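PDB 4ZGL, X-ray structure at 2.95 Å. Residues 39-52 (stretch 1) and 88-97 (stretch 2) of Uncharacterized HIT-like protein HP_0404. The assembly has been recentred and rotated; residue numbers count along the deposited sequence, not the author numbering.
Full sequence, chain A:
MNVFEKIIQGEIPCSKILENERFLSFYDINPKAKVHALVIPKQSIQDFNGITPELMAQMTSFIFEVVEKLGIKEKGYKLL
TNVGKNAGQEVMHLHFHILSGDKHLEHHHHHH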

ATOM      1  N   VAL A  39       0.687   9.480   5.118  1.00 54.24           N
ATOM      2  CA  VAL A  39       0.362  10.186   3.878  1.00 54.61           C
ATOM      3  C   VAL A  39      -1.149  10.188   3.691  1.00 54.45           C
ATOM      4  O   VAL A  39      -1.772   9.122   3.647  1.00 53.42           O
ATOM      5  CB  VAL A  39       1.017   9.528   2.652  1.00 54.02           C
ATOM      6  CG1 VAL A  39       0.667  10.299   1.385  1.00 54.84           C
ATOM      7  CG2 VAL A  39       2.521   9.445   2.845  1.00 54.37           C
ATOM      8  N   ILE A  40      -1.730  11.381   3.564  1.00 55.69           N
ATOM      9  CA  ILE A  40      -3.186  11.505   3.445  1.00 55.93           C
ATOM     10  C   ILE A  40      -3.605  12.391   2.278  1.00 57.02           C
ATOM     11  O   ILE A  40      -2.914  13.362   1.937  1.00 58.14           O
ATOM     12  CB  ILE A  40      -3.908  11.907   4.752  1.00 56.69           C
ATOM     13  CG1 ILE A  40      -3.628  13.369   5.164  1.00 58.47           C
ATOM     14  CG2 ILE A  40      -3.550  10.906   5.833  1.00 55.87           C
ATOM     15  CD1 ILE A  40      -4.561  13.907   6.225  1.00 59.70           C
ATOM     16  N   PRO A  41      -4.718  12.021   1.625  1.00 56.94           N
ATOM     17  CA  PRO A  41      -5.285  12.880   0.594  1.00 58.38           C
ATOM     18  C   PRO A  41      -6.051  14.013   1.255  1.00 59.89           C
ATOM     19  O   PRO A  41      -6.747  13.781   2.241  1.00 59.72           O
ATOM     20  CB  PRO A  41      -6.231  11.940  -0.153  1.00 57.91           C
ATOM     21  CG  PRO A  41      -6.644  10.943   0.874  1.00 56.68           C
ATOM     22  CD  PRO A  41      -5.412  10.720   1.702  1.00 55.76           C
ATOM     23  N   LYS A  42      -5.897  15.229   0.742  1.00 61.60           N
ATOM     24  CA  LYS A  42      -6.633  16.377   1.272  1.00 63.40           C
ATOM     25  C   LYS A  42      -8.130  16.226   1.012  1.00 63.99           C
ATOM     26  O   LYS A  42      -8.955  16.692   1.797  1.00 64.99           O
ATOM     27  CB  LYS A  42      -6.120  17.680   0.658  1.00 65.39           C
ATOM     28  CG  LYS A  42      -4.730  18.077   1.121  1.00 65.46           C
ATOM     29  CD  LYS A  42      -4.282  19.349   0.428  1.00 67.74           C
ATOM     30  CE  LYS A  42      -3.079  19.967   1.114  1.00 68.48           C
ATOM     31  NZ  LYS A  42      -2.740  21.276   0.495  1.00 71.11           N
ATOM     32  N   GLN A  43      -8.465  15.569  -0.093  1.00 63.63           N
ATOM     33  CA  GLN A  43      -9.846  15.243  -0.421  1.00 64.24           C
ATOM     34  C   GLN A  43     -10.441  14.318   0.638  1.00 63.06           C
ATOM     35  O   GLN A  43      -9.738  13.487   1.213  1.00 61.31           O
ATOM     36  CB  GLN A  43      -9.908  14.578  -1.796  1.00 64.16           C
ATOM     37  CG  GLN A  43     -11.311  14.392  -2.353  1.00 65.44           C
ATOM     38  CD  GLN A  43     -11.316  13.633  -3.666  1.00 65.53           C
ATOM     39  OE1 GLN A  43     -10.416  13.797  -4.496  1.00 65.73           O
ATOM     40  NE2 GLN A  43     -12.325  12.793  -3.862  1.00 65.65           N
ATOM     41  N   SER A  44     -11.738  14.474   0.890  1.00 64.29           N
ATOM     42  CA  SER A  44     -12.427  13.718   1.931  1.00 63.76           C
ATOM     43  C   SER A  44     -12.729  12.305   1.468  1.00 62.52           C
ATOM     44  O   SER A  44     -13.712  12.060   0.780  1.00 63.50           O
ATOM     45  CB  SER A  44     -13.724  14.416   2.332  1.00 65.91           C
ATOM     46  OG  SER A  44     -14.426  13.655   3.297  1.00 65.72           O
ATOM     47  N   ILE A  45     -11.841  11.384   1.812  1.00 60.62           N
ATOM     48  CA  ILE A  45     -11.991  10.000   1.445  1.00 59.50           C
ATOM     49  C   ILE A  45     -11.685   9.101   2.625  1.00 58.27           C
ATOM     50  O   ILE A  45     -10.674   9.293   3.287  1.00 57.52           O
ATOM     51  CB  ILE A  45     -11.013   9.671   0.331  1.00 58.60           C
ATOM     52  CG1 ILE A  45     -11.041  10.683  -0.803  1.00 60.06           C
ATOM     53  CG2 ILE A  45     -11.244   8.286  -0.257  1.00 57.89           C
ATOM     54  CD1 ILE A  45      -9.774  10.609  -1.623  1.00 59.38           C
ATOM     55  N   GLN A  46     -12.518   8.086   2.842  1.00 58.30           N
ATOM     56  CA  GLN A  46     -12.520   7.339   4.099  1.00 57.85           C
ATOM     57  C   GLN A  46     -11.474   6.234   4.191  1.00 56.13           C
ATOM     58  O   GLN A  46     -10.894   6.016   5.253  1.00 55.72           O
ATOM     59  CB  GLN A  46     -13.907   6.738   4.329  1.00 59.03           C
ATOM     60  CG  GLN A  46     -14.111   6.161   5.719  1.00 59.29           C
ATOM     61  CD  GLN A  46     -15.535   5.728   5.959  1.00 60.93           C
ATOM     62  OE1 GLN A  46     -16.470   6.332   5.440  1.00 62.36           O
ATOM     63  NE2 GLN A  46     -15.711   4.687   6.755  1.00 61.05           N
ATOM     64  N   ASP A  47     -11.270   5.517   3.091  1.00 55.45           N
ATOM     65  CA  ASP A  47     -10.340   4.389   3.063  1.00 54.06           C
ATOM     66  C   ASP A  47      -9.879   4.092   1.634  1.00 53.64           C
ATOM     67  O   ASP A  47     -10.241   4.812   0.699  1.00 54.47           O
ATOM     68  CB  ASP A  47     -10.982   3.154   3.714  1.00 54.21           C
ATOM     69  CG  ASP A  47     -12.294   2.738   3.049  1.00 55.33           C
ATOM     70  OD1 ASP A  47     -12.567   3.141   1.895  1.00 55.82           O
ATOM     71  OD2 ASP A  47     -13.061   1.991   3.688  1.00 56.03           O
ATOM     72  N   PHE A  48      -9.067   3.048   1.474  1.00 52.60           N
ATOM     73  CA  PHE A  48      -8.485   2.723   0.178  1.00 52.40           C
ATOM     74  C   PHE A  48      -9.547   2.373  -0.857  1.00 53.51           C
ATOM     75  O   PHE A  48      -9.409   2.699  -2.032  1.00 54.15           O
ATOM     76  CB  PHE A  48      -7.491   1.575   0.312  1.00 51.35           C
ATOM     77  CG  PHE A  48      -6.715   1.300  -0.941  1.00 51.30           C
ATOM     78  CD1 PHE A  48      -5.685   2.145  -1.338  1.00 51.20           C
ATOM     79  CD2 PHE A  48      -7.016   0.199  -1.732  1.00 51.68           C
ATOM     80  CE1 PHE A  48      -4.968   1.895  -2.502  1.00 51.49           C
ATOM     81  CE2 PHE A  48      -6.304  -0.058  -2.892  1.00 51.97           C
ATOM     82  CZ  PHE A  48      -5.277   0.791  -3.277  1.00 51.88           C
ATOM     83  N   ASN A  49     -10.609   1.709  -0.429  1.00 54.09           N
ATOM     84  CA  ASN A  49     -11.715   1.404  -1.344  1.00 55.54           C
ATOM     85  C   ASN A  49     -12.291   2.614  -2.079  1.00 56.86           C
ATOM     86  O   ASN A  49     -12.786   2.475  -3.200  1.00 58.16           O
ATOM     87  CB  ASN A  49     -12.845   0.663  -0.617  1.00 56.28           C
ATOM     88  CG  ASN A  49     -12.507  -0.790  -0.346  1.00 55.70           C
ATOM     89  OD1 ASN A  49     -11.605  -1.363  -0.958  1.00 54.99           O
ATOM     90  ND2 ASN A  49     -13.241  -1.397   0.571  1.00 56.25           N
ATOM     91  N   GLY A  50     -12.228   3.786  -1.449  1.00 56.83           N
ATOM     92  CA  GLY A  50     -12.830   5.000  -1.993  1.00 58.34           C
ATOM     93  C   GLY A  50     -11.867   5.961  -2.668  1.00 58.29           C
ATOM     94  O   GLY A  50     -12.164   7.142  -2.771  1.00 59.42           O
ATOM     95  N   ILE A  51     -10.714   5.472  -3.118  1.00 57.25           N
ATOM     96  CA  ILE A  51      -9.766   6.296  -3.896  1.00 57.56           C
ATOM     97  C   ILE A  51      -9.819   5.851  -5.349  1.00 58.73           C
ATOM     98  O   ILE A  51      -9.897   4.655  -5.612  1.00 58.42           O
ATOM     99  CB  ILE A  51      -8.302   6.228  -3.364  1.00 55.97           C
ATOM    100  CG1 ILE A  51      -7.350   7.109  -4.194  1.00 56.68           C
ATOM    101  CG2 ILE A  51      -7.757   4.806  -3.376  1.00 54.80           C
ATOM    102  CD1 ILE A  51      -6.380   7.927  -3.364  1.00 56.07           C
ATOM    103  N   THR A  52      -9.768   6.802  -6.282  1.00 60.34           N
ATOM    104  CA  THR A  52      -9.789   6.488  -7.712  1.00 61.96           C
ATOM    105  C   THR A  52      -8.388   6.085  -8.146  1.00 61.24           C
ATOM    106  O   THR A  52      -7.408   6.507  -7.528  1.00 60.03           O
ATOM    107  CB  THR A  52     -10.255   7.676  -8.564  1.00 64.42           C
ATOM    108  OG1 THR A  52      -9.526   8.835  -8.168  1.00 64.18           O
ATOM    109  CG2 THR A  52     -11.744   7.912  -8.385  1.00 65.72           C
ATOM    110  N   GLY A  88      -8.269  -2.946  11.454  1.00 56.29           N
ATOM    111  CA  GLY A  88      -7.507  -2.139  12.400  1.00 56.78           C
ATOM    112  C   GLY A  88      -7.515  -0.638  12.162  1.00 56.41           C
ATOM    113  O   GLY A  88      -6.789   0.092  12.836  1.00 56.87           O
ATOM    114  N   GLN A  89      -8.327  -0.160  11.219  1.00 55.89           N
ATOM    115  CA  GLN A  89      -8.405   1.273  10.949  1.00 55.81           C
ATOM    116  C   GLN A  89      -9.100   1.982  12.110  1.00 57.74           C
ATOM    117  O   GLN A  89     -10.214   1.611  12.495  1.00 59.04           O
ATOM    118  CB  GLN A  89      -9.144   1.548   9.643  1.00 55.15           C
ATOM    119  CG  GLN A  89      -9.057   2.997   9.181  1.00 55.05           C
ATOM    120  CD  GLN A  89      -9.874   3.272   7.930  1.00 54.86           C
ATOM    121  OE1 GLN A  89     -10.621   2.414   7.455  1.00 54.96           O
ATOM    122  NE2 GLN A  89      -9.735   4.477   7.387  1.00 54.88           N
ATOM    123  N   GLU A  90      -8.438   3.000  12.656  1.00 58.20           N
ATOM    124  CA  GLU A  90      -8.935   3.729  13.825  1.00 60.35           C
ATOM    125  C   GLU A  90      -9.447   5.115  13.439  1.00 60.77           C
ATOM    126  O   GLU A  90     -10.509   5.530  13.902  1.00 62.45           O
ATOM    127  CB  GLU A  90      -7.854   3.855  14.894  1.00 61.26           C
ATOM    128  CG  GLU A  90      -7.325   2.551  15.434  1.00 61.37           C
ATOM    129  CD  GLU A  90      -6.035   2.744  16.227  1.00 62.10           C
ATOM    130  OE1 GLU A  90      -5.990   3.660  17.078  1.00 63.89           O
ATOM    131  OE2 GLU A  90      -5.056   1.999  16.008  1.00 61.13           O
ATOM    132  N   VAL A  91      -8.689   5.827  12.607  1.00 59.51           N
ATOM    133  CA  VAL A  91      -9.122   7.116  12.071  1.00 59.93           C
ATOM    134  C   VAL A  91      -9.723   6.864  10.695  1.00 58.73           C
ATOM    135  O   VAL A  91      -9.083   6.238   9.844  1.00 57.09           O
ATOM    136  CB  VAL A  91      -7.947   8.112  11.949  1.00 59.73           C
ATOM    137  CG1 VAL A  91      -8.414   9.441  11.368  1.00 60.41           C
ATOM    138  CG2 VAL A  91      -7.295   8.336  13.306  1.00 61.20           C
ATOM    139  N   MET A  92     -10.938   7.361  10.470  1.00 59.84           N
ATOM    140  CA  MET A  92     -11.676   7.081   9.236  1.00 59.24           C
ATOM    141  C   MET A  92     -11.436   8.128   8.163  1.00 58.95           C
ATOM    142  O   MET A  92     -12.345   8.822   7.733  1.00 60.08           O
ATOM    143  CB  MET A  92     -13.161   6.948   9.534  1.00 60.92           C
ATOM    144  CG  MET A  92     -13.461   5.782  10.450  1.00 61.41           C
ATOM    145  SD  MET A  92     -13.048   4.203   9.678  1.00 59.56           S
ATOM    146  CE  MET A  92     -12.571   3.233  11.101  1.00 60.07           C
ATOM    147  N   HIS A  93     -10.175   8.240   7.759  1.00 57.68           N
ATOM    148  CA  HIS A  93      -9.764   9.030   6.609  1.00 57.38           C
ATOM    149  C   HIS A  93      -8.623   8.237   5.997  1.00 55.67           C
ATOM    150  O   HIS A  93      -7.767   7.735   6.718  1.00 55.06           O
ATOM    151  CB  HIS A  93      -9.323  10.432   7.048  1.00 58.49           C
ATOM    152  CG  HIS A  93      -9.072  11.384   5.917  1.00 58.77           C
ATOM    153  ND1 HIS A  93      -9.998  12.326   5.526  1.00 60.30           N
ATOM    154  CD2 HIS A  93      -7.996  11.557   5.112  1.00 58.01           C
ATOM    155  CE1 HIS A  93      -9.509  13.030   4.522  1.00 60.49           C
ATOM    156  NE2 HIS A  93      -8.296  12.583   4.251  1.00 59.14           N
ATOM    157  N   LEU A  94      -8.643   8.080   4.677  1.00 55.16           N
ATOM    158  CA  LEU A  94      -7.640   7.282   3.986  1.00 53.81           C
ATOM    159  C   LEU A  94      -6.260   7.752   4.387  1.00 53.51           C
ATOM    160  O   LEU A  94      -5.954   8.938   4.306  1.00 54.31           O
ATOM    161  CB  LEU A  94      -7.807   7.388   2.468  1.00 53.94           C
ATOM    162  CG  LEU A  94      -6.668   6.820   1.612  1.00 52.99           C
ATOM    163  CD1 LEU A  94      -6.425   5.348   1.917  1.00 51.91           C
ATOM    164  CD2 LEU A  94      -6.970   7.034   0.135  1.00 53.68           C
ATOM    165  N   HIS A  95      -5.429   6.821   4.832  1.00 52.58           N
ATOM    166  CA  HIS A  95      -4.049   7.149   5.138  1.00 52.46           C
ATOM    167  C   HIS A  95      -3.138   5.950   4.978  1.00 51.39           C
ATOM    168  O   HIS A  95      -3.523   4.814   5.268  1.00 50.90           O
ATOM    169  CB  HIS A  95      -3.937   7.716   6.549  1.00 53.39           C
ATOM    170  CG  HIS A  95      -4.413   6.792   7.616  1.00 53.42           C
ATOM    171  ND1 HIS A  95      -5.749   6.605   7.892  1.00 53.94           N
ATOM    172  CD2 HIS A  95      -3.734   6.021   8.496  1.00 53.32           C
ATOM    173  CE1 HIS A  95      -5.874   5.752   8.892  1.00 54.18           C
ATOM    174  NE2 HIS A  95      -4.665   5.380   9.274  1.00 53.82           N
ATOM    175  N   PHE A  96      -1.936   6.219   4.483  1.00 51.28           N
ATOM    176  CA  PHE A  96      -0.903   5.211   4.358  1.00 50.59           C
ATOM    177  C   PHE A  96       0.151   5.429   5.431  1.00 51.08           C
ATOM    178  O   PHE A  96       0.647   6.544   5.600  1.00 51.95           O
ATOM    179  CB  PHE A  96      -0.249   5.279   2.981  1.00 50.49           C
ATOM    180  CG  PHE A  96      -1.058   4.636   1.900  1.00 50.12           C
ATOM    181  CD1 PHE A  96      -2.043   5.350   1.237  1.00 50.69           C
ATOM    182  CD2 PHE A  96      -0.832   3.313   1.540  1.00 49.51           C
ATOM    183  CE1 PHE A  96      -2.795   4.758   0.233  1.00 50.71           C
ATOM    184  CE2 PHE A  96      -1.575   2.715   0.542  1.00 49.50           C
ATOM    185  CZ  PHE A  96      -2.558   3.436  -0.112  1.00 50.13           C
ATOM    186  N   HIS A  97       0.478   4.365   6.156  1.00 50.81           N
ATOM    187  CA  HIS A  97       1.587   4.386   7.096  1.00 51.51           C
ATOM    188  C   HIS A  97       2.875   4.152   6.322  1.00 51.35           C
ATOM    189  O   HIS A  97       2.944   3.260   5.474  1.00 50.59           O
ATOM    190  CB  HIS A  97       1.421   3.294   8.147  1.00 51.62           C
ATOM    191  CG  HIS A  97       0.195   3.450   8.992  1.00 52.13           C
ATOM    192  ND1 HIS A  97       0.240   3.903  10.291  1.00 53.50           N
ATOM    193  CD2 HIS A  97      -1.108   3.205   8.727  1.00 51.75           C
ATOM    194  CE1 HIS A  97      -0.978   3.932  10.793  1.00 53.93           C
ATOM    195  NE2 HIS A  97      -1.816   3.515   9.863  1.00 52.87           N
TER

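The two stretches bury 726 Å² between them, and the principal bump is Leu94, which has the largest area covered by the other stretch. Its isobutyl group enters a hollow lined by Pro41, Ile45, Phe48 and Ile51. Leu94 CD2 lies 3.7 Å from Ile51 CD1, 4.0 Å from Pro41 CG and 4.5 Å from Ile45 CG2, whereas Leu94 CD1 comes within 3.5 Å of Phe48 N and 4.2 Å of Phe48 CB. The forked side chain thus reaches both the aliphatic wall and the backbone where the 3-10 segment begins. A straight hydrogen bond from Leu94 N to Ile45 O (2.7 Å, 177°) anchors the residue at the mouth of this hollow.

His93 fills the neighbouring recess, where the chain turns after Pro41. Although its CA-to-CB bond points away overall, the ring comes back to stretch 1, and His93 NE2 donates to Pro41 O (2.8 Å, 172°), with the acceptor near the ring plane. Ile45 O lies over one face of the ring, while Gln43 O approaches CE1 of His93 to 3.3 Å. Backbone oxygens of stretch 1 thus border the imidazole over one face and along its edge.

At one end, Val39 and Phe96 form an antiparallel hydrogen-bonded pair: Val39 N to Phe96 O and Phe96 N to Val39 O both measure 3.0 Å. Their side chains share a sheet face, with Val39 CB 4.4 Å from Phe96 CB. At the tip of its side chain, Phe96 CZ meets Phe48 CD1 at 3.6 Å; the rings touch rim to rim, with planes at 85°, so they pack without stacking. Beside the strand pair, Ile40 CG2 packs 3.3 Å from His95 CB.

Toward the other end, Gln89 extends its amide to stretch 1, and Gln89 NE2 donates to Gln46 O (2.9 Å). The more exposed Gln46 side chain skirts Met92, its NE2 4.0 Å from Met92 SD.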